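Local atomic coordinates of OBCA, Oxalate Biosynthetic Component A (Burkholderia glumae, PDB entry 4NNB), a protein that belongs to the Oxalate Biosynthetic Component A family, in which an N-terminal domain is joined to a TIM-barrel domain that here holds a magnesium ion and an oxaloacetate ion. Residues 22-27 / 243-248; 201-206 / 228-233. All coordinates share one frame; numbering follows the deposited sequence.

Interaction 1: 22-27 / 243-248; sequences PFEATF and VVTVGS
Glu24 reaches out of the loop 22-27 and sets its carboxylate against Thr245, the two side chains crossing at about a right angle. The carboxylate takes one bond on each oxygen. OE1 of Glu24 accepts a hydrogen bond from the backbone N of Thr245 at 2.7 Å over a nearly straight N-H path (169°), met on the syn side and 20° out of the carboxylate plane. OE2 of Glu24 offers its syn lone pair to Thr245 OG1, which donates over a short 2.5 Å. Both donors can serve one acid because OG1 sits beside the backbone N of its own residue (chi1 -52°). Being held at both oxygens fixes the rotation of the carboxylate, and the N-H and O-H dipoles would be expected to stabilise its negative charge. OE1 of Glu24 also lies 3.5 Å from CA of Val244.

Beside this polar grip the contact is thin. CB of Ala25 touches the CG2 branch of Val244 at 4.1 Å. A water bridges the backbones, accepting from Ala25 N at 3.0 Å and donating to Val243 O at 2.5 Å.

Thr245 N and Val243 O lie on one edge of strand 242-246, whereas Val244 and Val246 make backbone bonds to Ile236 and Arg234 of the neighbouring strand. The arrangement is thus that of a two-stranded antiparallel beta hairpin, 234-238 with 242-246, whose outer edge is occupied by an acidic side chain and a bridging water from a distant loop instead of by a third strand.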
ATOM      1  N   PRO A  22      -3.873   1.797  16.807  1.00 27.53           N
ATOM      2  CA  PRO A  22      -2.840   1.380  17.764  1.00 30.37           C
ATOM      3  C   PRO A  22      -3.241   1.602  19.219  1.00 33.75           C
ATOM      4  O   PRO A  22      -2.490   1.207  20.116  1.00 31.60           O
ATOM      5  CB  PRO A  22      -1.666   2.310  17.434  1.00 27.55           C
ATOM      6  CG  PRO A  22      -2.317   3.545  16.932  1.00 30.42           C
ATOM      7  CD  PRO A  22      -3.528   3.076  16.161  1.00 25.01           C
ATOM      8  N   PHE A  23      -4.383   2.241  19.452  1.00 30.75           N
ATOM      9  CA  PHE A  23      -4.860   2.440  20.814  1.00 33.19           C
ATOM     10  C   PHE A  23      -5.833   1.348  21.248  1.00 34.22           C
ATOM     11  O   PHE A  23      -6.325   1.376  22.370  1.00 36.76           O
ATOM     12  CB  PHE A  23      -5.509   3.814  20.968  1.00 31.95           C
ATOM     13  CG  PHE A  23      -4.608   4.950  20.588  1.00 37.64           C
ATOM     14  CD1 PHE A  23      -3.523   5.293  21.385  1.00 37.26           C
ATOM     15  CD2 PHE A  23      -4.842   5.675  19.430  1.00 32.98           C
ATOM     16  CE1 PHE A  23      -2.692   6.350  21.031  1.00 37.81           C
ATOM     17  CE2 PHE A  23      -4.013   6.726  19.062  1.00 39.99           C
ATOM     18  CZ  PHE A  23      -2.941   7.066  19.861  1.00 37.69           C
ATOM     19  N   GLU A  24      -6.112   0.396  20.362  1.00 30.15           N
ATOM     20  CA  GLU A  24      -6.984  -0.725  20.709  1.00 35.83           C
ATOM     21  C   GLU A  24      -6.155  -1.904  21.172  1.00 36.63           C
ATOM     22  O   GLU A  24      -4.972  -2.007  20.836  1.00 33.73           O
ATOM     23  CB  GLU A  24      -7.897  -1.143  19.535  1.00 34.40           C
ATOM     24  CG  GLU A  24      -9.111  -0.217  19.350  1.00 35.24           C
ATOM     25  CD  GLU A  24     -10.289  -0.851  18.582  1.00 37.38           C
ATOM     26  OE1 GLU A  24     -10.140  -1.929  17.963  1.00 35.60           O
ATOM     27  OE2 GLU A  24     -11.384  -0.245  18.613  1.00 40.08           O
ATOM     28  N   ALA A  25      -6.779  -2.792  21.945  1.00 36.03           N
ATOM     29  CA  ALA A  25      -6.118  -4.000  22.422  1.00 36.42           C
ATOM     30  C   ALA A  25      -5.557  -4.807  21.260  1.00 39.01           C
ATOM     31  O   ALA A  25      -6.152  -4.854  20.184  1.00 34.65           O
ATOM     32  CB  ALA A  25      -7.082  -4.844  23.222  1.00 39.94           C
ATOM     33  N   THR A  26      -4.421  -5.459  21.486  1.00 32.82           N
ATOM     34  CA  THR A  26      -3.786  -6.241  20.434  1.00 33.72           C
ATOM     35  C   THR A  26      -3.682  -7.705  20.813  1.00 32.79           C
ATOM     36  O   THR A  26      -3.170  -8.521  20.044  1.00 35.41           O
ATOM     37  CB  THR A  26      -2.388  -5.697  20.087  1.00 34.77           C
ATOM     38  OG1 THR A  26      -1.571  -5.677  21.271  1.00 30.21           O
ATOM     39  CG2 THR A  26      -2.497  -4.285  19.517  1.00 30.12           C
ATOM     40  N   PHE A  27      -4.182  -8.040  21.997  1.00 32.48           N
ATOM     41  CA  PHE A  27      -4.189  -9.423  22.462  1.00 33.38           C
ATOM     42  C   PHE A  27      -5.447  -9.681  23.283  1.00 36.43           C
ATOM     43  O   PHE A  27      -5.818  -8.882  24.153  1.00 32.48           O
ATOM     44  CB  PHE A  27      -2.936  -9.720  23.292  1.00 35.28           C
ATOM     45  CG  PHE A  27      -2.917 -11.098  23.918  1.00 37.76           C
ATOM     46  CD1 PHE A  27      -2.748 -12.234  23.136  1.00 39.38           C
ATOM     47  CD2 PHE A  27      -3.045 -11.249  25.291  1.00 41.01           C
ATOM     48  CE1 PHE A  27      -2.724 -13.498  23.708  1.00 37.57           C
ATOM     49  CE2 PHE A  27      -3.022 -12.514  25.875  1.00 39.48           C
ATOM     50  CZ  PHE A  27      -2.859 -13.637  25.083  1.00 39.05           C
ATOM     51  N   VAL A 243     -13.157  -2.652  24.379  1.00 43.97           N
ATOM     52  CA  VAL A 243     -13.739  -2.758  23.045  1.00 42.10           C
ATOM     53  C   VAL A 243     -12.687  -2.937  21.951  1.00 40.02           C
ATOM     54  O   VAL A 243     -11.671  -2.243  21.919  1.00 42.55           O
ATOM     55  CB  VAL A 243     -14.612  -1.521  22.723  1.00 49.57           C
ATOM     56  CG1 VAL A 243     -15.279  -1.666  21.364  1.00 45.43           C
ATOM     57  CG2 VAL A 243     -15.649  -1.309  23.815  1.00 50.68           C
ATOM     58  N   VAL A 244     -12.940  -3.890  21.065  1.00 34.17           N
ATOM     59  CA  VAL A 244     -12.172  -4.047  19.851  1.00 39.06           C
ATOM     60  C   VAL A 244     -13.121  -3.760  18.667  1.00 41.71           C
ATOM     61  O   VAL A 244     -14.287  -4.160  18.693  1.00 41.08           O
ATOM     62  CB  VAL A 244     -11.540  -5.457  19.794  1.00 38.14           C
ATOM     63  CG1 VAL A 244     -11.259  -5.878  18.377  1.00 43.25           C
ATOM     64  CG2 VAL A 244     -10.248  -5.487  20.632  1.00 40.97           C
ATOM     65  N   THR A 245     -12.638  -3.035  17.660  1.00 39.27           N
ATOM     66  CA  THR A 245     -13.455  -2.671  16.496  1.00 36.21           C
ATOM     67  C   THR A 245     -13.014  -3.474  15.277  1.00 36.95           C
ATOM     68  O   THR A 245     -11.837  -3.461  14.922  1.00 39.87           O
ATOM     69  CB  THR A 245     -13.299  -1.180  16.176  1.00 38.84           C
ATOM     70  OG1 THR A 245     -13.543  -0.412  17.359  1.00 35.49           O
ATOM     71  CG2 THR A 245     -14.260  -0.734  15.065  1.00 40.79           C
ATOM     72  N   VAL A 246     -13.946  -4.178  14.645  1.00 35.91           N
ATOM     73  CA  VAL A 246     -13.634  -4.943  13.438  1.00 36.53           C
ATOM     74  C   VAL A 246     -14.353  -4.391  12.200  1.00 37.49           C
ATOM     75  O   VAL A 246     -15.307  -3.614  12.318  1.00 38.75           O
ATOM     76  CB  VAL A 246     -13.971  -6.420  13.611  1.00 37.58           C
ATOM     77  CG1 VAL A 246     -13.192  -6.994  14.770  1.00 40.18           C
ATOM     78  CG2 VAL A 246     -15.458  -6.593  13.859  1.00 40.11           C
ATOM     79  N   GLY A 247     -13.888  -4.800  11.021  1.00 37.11           N
ATOM     80  CA  GLY A 247     -14.390  -4.285   9.754  1.00 42.24           C
ATOM     81  C   GLY A 247     -13.515  -4.717   8.585  1.00 40.63           C
ATOM     82  O   GLY A 247     -12.293  -4.805   8.720  1.00 39.27           O
ATOM     83  N   SER A 248     -14.128  -4.984   7.431  1.00 38.97           N
ATOM     84  CA  SER A 248     -13.383  -5.467   6.267  1.00 33.45           C
ATOM     85  C   SER A 248     -12.465  -4.401   5.648  1.00 26.38           C
ATOM     86  O   SER A 248     -11.432  -4.733   5.071  1.00 35.21           O
ATOM     87  CB  SER A 248     -14.347  -5.961   5.187  1.00 36.57           C
ATOM     88  OG  SER A 248     -15.053  -4.866   4.601  1.00 38.33           O
TER
HETATM   89  O   HOH W   1      -9.456  -2.175  23.086  1.00 35.06           O

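Interaction 2: 201-206 / 228-233; sequences LPITPE and RDLSDR
Ile203 and Leu230 carry the apolar part of this contact, meeting through their branch ends as the side chains run at a slant to each other. CD1 of Ile203 lies 3.8 Å from CD2 of Leu230 and nearly as close to its CD1, so the isoleucine tip rests against both methyls of the leucine. The CG1 branch of Ile203 stands between its own backbone N and carbonyl carbon (chi1 62°), and CD1 continues it in extended form. Leu230 CD1 also packs 3.8 Å from the carbonyl O of Ile203 and 4.0 Å from CG2 of Thr204.

Segment 201-206 leads into helix 205-217, with Thr204 as its N-cap through OG1 bonded to Ala207 N, while 228-233 leaves strand 222-229. In a TIM barrel the helix before a strand runs antiparallel to it, so that its N-terminus lies by the strand's C-terminal end, here the end where His224 and His226 bind magnesium.

The aliphatic part of Arg228 approaches Ile203, with CG 4.3 Å from Ile203 CG2. A bend at chi2 (-64°) turns CD aside. Further out, Leu201 crosses the arginine at about a right angle and places CD2 4.0 Å from NH2 of Arg228. The guanidinium itself is gripped by carbonyls elsewhere in the chain, NE by Gly14, NH2 by Ile13 and Pro17, and NH1 by Gln249. A water 2.9 Å from both Ile203 O and Arg228 N accepts from the latter and may donate to the former, though other acceptors compete for its protons. OD1 of Asp229 accepts from both the backbone N and OG of Ser231, an Asx turn that spans Leu230.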
ATOM      1  N   LEU A 201      -2.811   4.540   7.762  1.00 20.99           N
ATOM      2  CA  LEU A 201      -3.586   4.385   6.529  1.00 23.66           C
ATOM      3  C   LEU A 201      -4.885   5.190   6.572  1.00 22.45           C
ATOM      4  O   LEU A 201      -5.720   4.981   7.457  1.00 22.91           O
ATOM      5  CB  LEU A 201      -3.934   2.916   6.283  1.00 22.25           C
ATOM      6  CG  LEU A 201      -4.502   2.676   4.878  1.00 24.35           C
ATOM      7  CD1 LEU A 201      -3.366   2.644   3.860  1.00 23.20           C
ATOM      8  CD2 LEU A 201      -5.335   1.384   4.830  1.00 24.12           C
ATOM      9  N   PRO A 202      -5.072   6.100   5.602  1.00 22.99           N
ATOM     10  CA  PRO A 202      -6.296   6.917   5.564  1.00 24.81           C
ATOM     11  C   PRO A 202      -7.432   6.224   4.825  1.00 27.25           C
ATOM     12  O   PRO A 202      -7.307   5.875   3.640  1.00 21.79           O
ATOM     13  CB  PRO A 202      -5.863   8.169   4.799  1.00 22.36           C
ATOM     14  CG  PRO A 202      -4.760   7.669   3.860  1.00 25.16           C
ATOM     15  CD  PRO A 202      -4.123   6.452   4.527  1.00 23.15           C
ATOM     16  N   ILE A 203      -8.544   6.033   5.526  1.00 23.77           N
ATOM     17  CA  ILE A 203      -9.671   5.326   4.932  1.00 28.33           C
ATOM     18  C   ILE A 203     -10.972   6.129   4.951  1.00 28.24           C
ATOM     19  O   ILE A 203     -12.016   5.640   4.523  1.00 28.30           O
ATOM     20  CB  ILE A 203      -9.868   3.968   5.598  1.00 23.26           C
ATOM     21  CG1 ILE A 203     -10.185   4.124   7.091  1.00 28.29           C
ATOM     22  CG2 ILE A 203      -8.626   3.110   5.406  1.00 24.96           C
ATOM     23  CD1 ILE A 203     -10.433   2.788   7.784  1.00 33.08           C
ATOM     24  N   THR A 204     -10.899   7.366   5.427  1.00 27.32           N
ATOM     25  CA  THR A 204     -12.078   8.229   5.481  1.00 28.81           C
ATOM     26  C   THR A 204     -11.838   9.456   4.620  1.00 29.83           C
ATOM     27  O   THR A 204     -10.684   9.796   4.331  1.00 27.36           O
ATOM     28  CB  THR A 204     -12.384   8.679   6.923  1.00 33.15           C
ATOM     29  OG1 THR A 204     -11.331   9.526   7.387  1.00 28.17           O
ATOM     30  CG2 THR A 204     -12.523   7.485   7.843  1.00 29.81           C
ATOM     31  N   PRO A 205     -12.924  10.125   4.193  1.00 29.38           N
ATOM     32  CA  PRO A 205     -12.750  11.325   3.367  1.00 28.60           C
ATOM     33  C   PRO A 205     -11.825  12.359   4.004  1.00 29.51           C
ATOM     34  O   PRO A 205     -10.996  12.954   3.299  1.00 28.28           O
ATOM     35  CB  PRO A 205     -14.172  11.876   3.262  1.00 33.31           C
ATOM     36  CG  PRO A 205     -15.044  10.641   3.316  1.00 32.10           C
ATOM     37  CD  PRO A 205     -14.341   9.712   4.289  1.00 30.08           C
ATOM     38  N   GLU A 206     -11.952  12.557   5.315  1.00 30.02           N
ATOM     39  CA  GLU A 206     -11.143  13.557   6.021  1.00 29.07           C
ATOM     40  C   GLU A 206      -9.668  13.185   6.010  1.00 24.76           C
ATOM     41  O   GLU A 206      -8.810  14.007   5.691  1.00 29.06           O
ATOM     42  CB  GLU A 206     -11.606  13.700   7.473  1.00 33.50           C
ATOM     43  CG  GLU A 206     -11.495  15.116   8.015  1.00 46.70           C
ATOM     44  CD  GLU A 206     -12.671  15.981   7.609  1.00 46.95           C
ATOM     45  OE1 GLU A 206     -13.731  15.421   7.247  1.00 53.41           O
ATOM     46  OE2 GLU A 206     -12.538  17.220   7.648  1.00 48.21           O
ATOM     47  N   ARG A 228     -12.698   3.059   0.490  1.00 25.56           N
ATOM     48  CA  ARG A 228     -12.961   1.792   1.166  1.00 25.95           C
ATOM     49  C   ARG A 228     -14.359   1.811   1.767  1.00 28.36           C
ATOM     50  O   ARG A 228     -14.828   2.846   2.227  1.00 27.32           O
ATOM     51  CB  ARG A 228     -11.964   1.556   2.311  1.00 25.68           C
ATOM     52  CG  ARG A 228     -10.484   1.550   1.915  1.00 22.79           C
ATOM     53  CD  ARG A 228     -10.129   0.414   0.976  1.00 21.53           C
ATOM     54  NE  ARG A 228      -8.679   0.352   0.801  1.00 24.09           N
ATOM     55  CZ  ARG A 228      -7.861  -0.295   1.629  1.00 25.08           C
ATOM     56  NH1 ARG A 228      -8.355  -0.967   2.670  1.00 23.53           N
ATOM     57  NH2 ARG A 228      -6.555  -0.291   1.407  1.00 22.40           N
ATOM     58  N   ASP A 229     -15.003   0.648   1.792  1.00 29.96           N
ATOM     59  CA  ASP A 229     -16.340   0.516   2.370  1.00 31.19           C
ATOM     60  C   ASP A 229     -16.219   0.257   3.881  1.00 27.48           C
ATOM     61  O   ASP A 229     -15.667  -0.761   4.296  1.00 32.64           O
ATOM     62  CB  ASP A 229     -17.068  -0.625   1.636  1.00 33.89           C
ATOM     63  CG  ASP A 229     -18.350  -1.078   2.327  1.00 33.63           C
ATOM     64  OD1 ASP A 229     -18.960  -0.296   3.074  1.00 32.36           O
ATOM     65  OD2 ASP A 229     -18.754  -2.236   2.085  1.00 35.32           O
ATOM     66  N   LEU A 230     -16.713   1.188   4.696  1.00 29.52           N
ATOM     67  CA  LEU A 230     -16.615   1.065   6.155  1.00 35.93           C
ATOM     68  C   LEU A 230     -17.974   0.818   6.817  1.00 41.21           C
ATOM     69  O   LEU A 230     -18.110   0.980   8.030  1.00 38.86           O
ATOM     70  CB  LEU A 230     -15.983   2.319   6.779  1.00 37.25           C
ATOM     71  CG  LEU A 230     -14.636   2.824   6.251  1.00 39.15           C
ATOM     72  CD1 LEU A 230     -14.064   3.909   7.160  1.00 36.68           C
ATOM     73  CD2 LEU A 230     -13.660   1.677   6.101  1.00 36.37           C
ATOM     74  N   SER A 231     -18.974   0.430   6.030  1.00 37.53           N
ATOM     75  CA  SER A 231     -20.338   0.280   6.542  1.00 37.76           C
ATOM     76  C   SER A 231     -20.481  -0.920   7.483  1.00 40.42           C
ATOM     77  O   SER A 231     -21.448  -1.012   8.241  1.00 45.13           O
ATOM     78  CB  SER A 231     -21.321   0.139   5.377  1.00 33.74           C
ATOM     79  OG  SER A 231     -21.007  -1.006   4.600  1.00 36.70           O
ATOM     80  N   ASP A 232     -19.520  -1.836   7.432  1.00 36.83           N
ATOM     81  CA  ASP A 232     -19.561  -3.043   8.257  1.00 43.27           C
ATOM     82  C   ASP A 232     -18.815  -2.901   9.609  1.00 42.08           C
ATOM     83  O   ASP A 232     -18.534  -3.899  10.279  1.00 46.21           O
ATOM     84  CB  ASP A 232     -19.008  -4.235   7.460  1.00 39.38           C
ATOM     85  CG  ASP A 232     -17.490  -4.169   7.281  1.00 41.32           C
ATOM     86  OD1 ASP A 232     -16.917  -3.084   7.499  1.00 40.67           O
ATOM     87  OD2 ASP A 232     -16.865  -5.190   6.917  1.00 37.56           O
ATOM     88  N   ARG A 233     -18.486  -1.672  10.001  1.00 41.72           N
ATOM     89  CA  ARG A 233     -17.764  -1.449  11.261  1.00 43.78           C
ATOM     90  C   ARG A 233     -18.622  -1.869  12.456  1.00 48.38           C
ATOM     91  O   ARG A 233     -19.778  -1.474  12.564  1.00 46.53           O
ATOM     92  CB  ARG A 233     -17.362   0.020  11.407  1.00 46.35           C
ATOM     93  CG  ARG A 233     -17.136   0.452  12.851  1.00 53.56           C
ATOM     94  CD  ARG A 233     -16.838   1.940  12.955  1.00 57.01           C
ATOM     95  NE  ARG A 233     -15.525   2.262  12.407  1.00 66.74           N
ATOM     96  CZ  ARG A 233     -14.544   2.829  13.103  1.00 68.15           C
ATOM     97  NH1 ARG A 233     -14.725   3.150  14.378  1.00 65.10           N
ATOM     98  NH2 ARG A 233     -13.382   3.085  12.521  1.00 71.51           N
TER
HETATM   99  O   HOH W   2     -12.897   5.650   1.730  1.00 27.79           O

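In the fold
Interactions 1 and 2 lie on the same side of the chain's centre, their own centres 15 Å apart, and the chain section that forms interaction 2 falls between the two segments of interaction 1. They meet directly at the base of the hairpin, where the turn 230-233 leads in and Gly247 and Ser248 lead out. OD2 of Asp232 is 2.8 Å from N of Ser248, a probable hydrogen bond, and CG of Arg233 packs 3.8 Å from CG2 of Thr245. Interaction 2 lies nearer the site without lining it, the Arg228 side chain about 9 Å from the oxaloacetate and from the magnesium ion. Interaction 1 is centred about 20 Å from the centre of the chain, interaction 2 about 15 Å.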